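Local coordinates for iron-sulfur cluster assembly scaffold protein IscU (Streptococcus pyogenes, PDB 1SU0) that probably serves as a scaffold on which iron-sulfur clusters are assembled before being handed on to other proteins, and binds one zinc ion here, at residues N36-T39 and C40-I44; A119-P122 and Q123-K126. One frame throughout, in Å; residues are numbered along the deposited sequence.

Contact 1 comes first along the chain, in the loop from strand 33-36 into strand 43-50 of the three-stranded antiparallel sheet; contact 2 comes later, where the loop after helix 84-97 runs into the opening turn of helix 122-139. Their centres lie about 13 Å apart, and they meet directly where Pro38 CG packs 3.5 Å from Lys126 C. The zinc site joins the two regions: the 36-44 loop supplies Cys40 and Asp42, Cys65 adds a third ligand from just before helix 66-79, and Cys127, straight after 123-126, the fourth. The loop leading into the sheet and the starts of two helices thus meet at one metal site, where the zinc probably stands in for an iron-sulfur cluster.

Contact 1: residues N36-T39 and C40-I44; sequences NNPT and CGDVI. With ZN (zinc ion), chain B.
Asp42 OD1 binds the zinc ion at 2.4 Å and has Pro38 CD lying against it, 3.4 Å away. The two side chains cross at about a right angle, with the CD-CG edge of the proline ring next to the carboxylate. Asp42 CG points opposite its own carbonyl carbon; this chi1 of -47° carries the carboxylate to the metal side, and chi2 turns OD1 to the ion. Cys40 reaches the same ion from the turn: with SG anti to its backbone N (chi1 -169°), the sulfur stands 2.8 Å from zinc, a long metal bond. Its CB also packs 4.0 Å from Pro38 CG, so the proline touches both ligand residues. Cys65 and Cys127 complete the site.

The loop reverses the chain between two antiparallel strands. Asn36 and Val43 form a non-hydrogen-bonded pair, with Asn36 CB resting 3.7 Å from Val43 CG1. Just beyond, Asn37 N gives Asp42 O a weak bond of 2.7 Å, well off straight. Between neighbouring side chains, Asn36 ND2 donates to Asn37 OD1 at 2.8 Å, approaching from above the carbonyl plane. Gly41 turns with a positive phi of 107°, and Asn37 CB packs over its backbone N.

With two of its four ligands on the loop between strands, Cys40 exposed and Asp42 buried, the site is consistent with coordination that has to stay flexible.

Contact 2: residues A119-P122 and Q123-K126; sequences AKFP and QRIK
Arg124 N donates to Phe121 O at 2.8 Å, although the N-H is bent (138°) and reaches the oxygen from above the carbonyl plane. The same oxygen takes a second, weak bond from Ile125 N at 3.3 Å. Ile125 N is itself shared, since it also points weakly at Pro122 O, 3.4 Å off. One carbonyl with two donors and one donor with two acceptors mix three-residue and four-residue spacing.

That mixture belongs to the opening turn of helix 122-139, where the chain leaves the 3-10 segment that ends at Lys120. A proline suits the place: Pro122 has no N-H to offer, and this early in a helix none is called for.

On one flank, Phe121 CB and Arg124 CG come unusually close, 3.3 Å, a strained contact that the model may overstate. Past that point the two side chains diverge, their ring and guanidinium planes 87° apart and unstacked. Arg124 bends at chi2 (-63°), and its guanidinium end comes to about 5 Å from the zinc ion, with Cys65 and Cys127 close by.

Ile125 covers the inner flank. Its CG1 lies against Pro122 O at 3.2 Å, and CD1 carries on to Ala119 CA, 3.7 Å away, spanning back to the 3-10 segment. Val98 touches the same isoleucine from a loop, while Ile125 O accepts a hydrogen bond from Ser128 OG one turn further along.

Contact 1: residues N36-T39 and C40-I44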
# COMPACT_ATOMS: atom_id res chain seq x y z
N ASN A 36 2.29 -1.08 -12.86
CA ASN A 36 1.78 -2.44 -12.96
C ASN A 36 2.75 -3.59 -12.66
O ASN A 36 3.93 -3.39 -12.38
CB ASN A 36 1.02 -2.63 -14.31
CG ASN A 36 1.91 -2.52 -15.54
OD1 ASN A 36 1.81 -1.56 -16.31
ND2 ASN A 36 2.74 -3.54 -15.77
N ASN A 37 2.16 -4.78 -12.76
CA ASN A 37 2.63 -6.09 -12.32
C ASN A 37 4.07 -6.35 -11.85
O ASN A 37 5.02 -5.73 -12.32
CB ASN A 37 2.23 -7.14 -13.39
CG ASN A 37 3.05 -7.04 -14.68
OD1 ASN A 37 3.74 -6.04 -14.94
ND2 ASN A 37 2.97 -8.09 -15.51
N PRO A 38 4.19 -7.27 -10.89
CA PRO A 38 5.42 -8.08 -10.75
C PRO A 38 5.68 -8.88 -12.05
O PRO A 38 6.80 -8.97 -12.56
CB PRO A 38 5.07 -9.05 -9.61
CG PRO A 38 3.90 -8.42 -8.87
CD PRO A 38 3.19 -7.57 -9.85
N THR A 39 4.58 -9.40 -12.59
CA THR A 39 4.50 -10.42 -13.63
C THR A 39 3.18 -11.13 -13.37
O THR A 39 2.62 -11.77 -14.24
CB THR A 39 5.65 -11.44 -13.55
OG1 THR A 39 6.90 -10.80 -13.85
CG2 THR A 39 5.53 -12.50 -14.66
N CYS A 40 2.71 -10.99 -12.12
CA CYS A 40 1.45 -11.54 -11.66
C CYS A 40 0.23 -10.99 -12.38
O CYS A 40 -0.77 -11.69 -12.55
CB CYS A 40 1.30 -11.24 -10.17
SG CYS A 40 -0.05 -12.14 -9.40
N GLY A 41 0.29 -9.72 -12.76
CA GLY A 41 -0.78 -9.06 -13.49
C GLY A 41 -1.54 -8.06 -12.62
O GLY A 41 -2.74 -7.87 -12.82
N ASP A 42 -0.85 -7.42 -11.68
CA ASP A 42 -1.50 -6.42 -10.85
C ASP A 42 -1.39 -5.06 -11.54
O ASP A 42 -0.51 -4.86 -12.35
CB ASP A 42 -0.92 -6.40 -9.43
CG ASP A 42 -0.77 -7.80 -8.83
OD1 ASP A 42 0.28 -8.07 -8.20
OD2 ASP A 42 -1.64 -8.69 -8.94
N VAL A 43 -2.32 -4.15 -11.28
CA VAL A 43 -2.27 -2.79 -11.80
C VAL A 43 -2.95 -1.82 -10.81
O VAL A 43 -3.88 -2.19 -10.10
CB VAL A 43 -2.94 -2.63 -13.20
CG1 VAL A 43 -2.52 -3.72 -14.16
CG2 VAL A 43 -4.45 -2.60 -13.08
N ILE A 44 -2.47 -0.58 -10.75
CA ILE A 44 -3.09 0.39 -9.87
C ILE A 44 -3.01 1.83 -10.38
O ILE A 44 -2.00 2.27 -10.88
CB ILE A 44 -2.48 0.29 -8.45
CG1 ILE A 44 -3.23 1.22 -7.50
CG2 ILE A 44 -0.97 0.57 -8.50
CD1 ILE A 44 -2.96 0.94 -6.05
ZN ZN B . 0.21 -10.32 -7.34

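Contact 2: residues A119-P122 and Q123-K126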
# COMPACT_ATOMS: atom_id res chain seq x y z
N ALA A 119 7.43 -11.86 3.06
CA ALA A 119 8.88 -12.03 2.93
C ALA A 119 9.24 -13.50 2.67
O ALA A 119 10.29 -13.80 2.13
CB ALA A 119 9.63 -11.48 4.15
N LYS A 120 8.34 -14.40 3.03
CA LYS A 120 8.53 -15.83 2.75
C LYS A 120 8.11 -16.28 1.36
O LYS A 120 8.40 -17.40 0.97
CB LYS A 120 7.85 -16.65 3.84
CG LYS A 120 8.50 -16.37 5.23
CD LYS A 120 7.60 -16.68 6.43
CE LYS A 120 6.89 -18.00 6.25
NZ LYS A 120 5.81 -17.82 5.25
N PHE A 121 7.48 -15.39 0.61
CA PHE A 121 7.05 -15.65 -0.76
C PHE A 121 7.63 -14.62 -1.74
O PHE A 121 7.05 -13.56 -1.96
CB PHE A 121 5.55 -15.60 -0.83
CG PHE A 121 4.87 -16.53 0.11
CD1 PHE A 121 4.26 -16.06 1.27
CD2 PHE A 121 4.85 -17.90 -0.16
CE1 PHE A 121 3.63 -16.94 2.13
CE2 PHE A 121 4.22 -18.79 0.70
CZ PHE A 121 3.60 -18.32 1.83
N PRO A 122 8.78 -14.94 -2.32
CA PRO A 122 9.51 -14.05 -3.24
C PRO A 122 8.69 -13.43 -4.38
O PRO A 122 8.82 -12.24 -4.67
CB PRO A 122 10.58 -14.97 -3.85
CG PRO A 122 10.77 -16.08 -2.87
CD PRO A 122 9.48 -16.22 -2.12
N GLN A 123 7.87 -14.24 -5.03
CA GLN A 123 6.96 -13.76 -6.07
C GLN A 123 5.89 -12.78 -5.53
O GLN A 123 5.34 -12.01 -6.31
CB GLN A 123 6.29 -14.94 -6.79
CG GLN A 123 7.25 -15.89 -7.54
CD GLN A 123 6.51 -17.04 -8.23
OE1 GLN A 123 5.29 -17.21 -8.04
NE2 GLN A 123 7.23 -17.84 -9.04
N ARG A 124 5.59 -12.84 -4.24
CA ARG A 124 4.61 -11.95 -3.62
C ARG A 124 5.16 -10.57 -3.16
O ARG A 124 4.39 -9.62 -2.95
CB ARG A 124 3.96 -12.64 -2.40
CG ARG A 124 3.31 -14.01 -2.69
CD ARG A 124 2.18 -13.93 -3.64
NE ARG A 124 1.56 -15.21 -3.92
CZ ARG A 124 0.39 -15.35 -4.54
NH1 ARG A 124 -0.30 -14.28 -4.89
NH2 ARG A 124 -0.12 -16.56 -4.78
N ILE A 125 6.48 -10.48 -2.98
CA ILE A 125 7.11 -9.23 -2.58
C ILE A 125 6.60 -8.08 -3.44
O ILE A 125 6.09 -7.07 -2.93
CB ILE A 125 8.65 -9.32 -2.69
CG1 ILE A 125 9.23 -10.54 -1.94
CG2 ILE A 125 9.30 -8.02 -2.19
CD1 ILE A 125 8.91 -10.59 -0.53
N LYS A 126 6.72 -8.23 -4.76
CA LYS A 126 6.33 -7.18 -5.69
C LYS A 126 4.80 -7.00 -5.78
O LYS A 126 4.32 -5.92 -6.13
CB LYS A 126 6.96 -7.42 -7.07
CG LYS A 126 7.04 -6.20 -8.01
CD LYS A 126 8.08 -5.16 -7.54
CE LYS A 126 9.31 -5.13 -8.46
NZ LYS A 126 10.27 -6.22 -8.13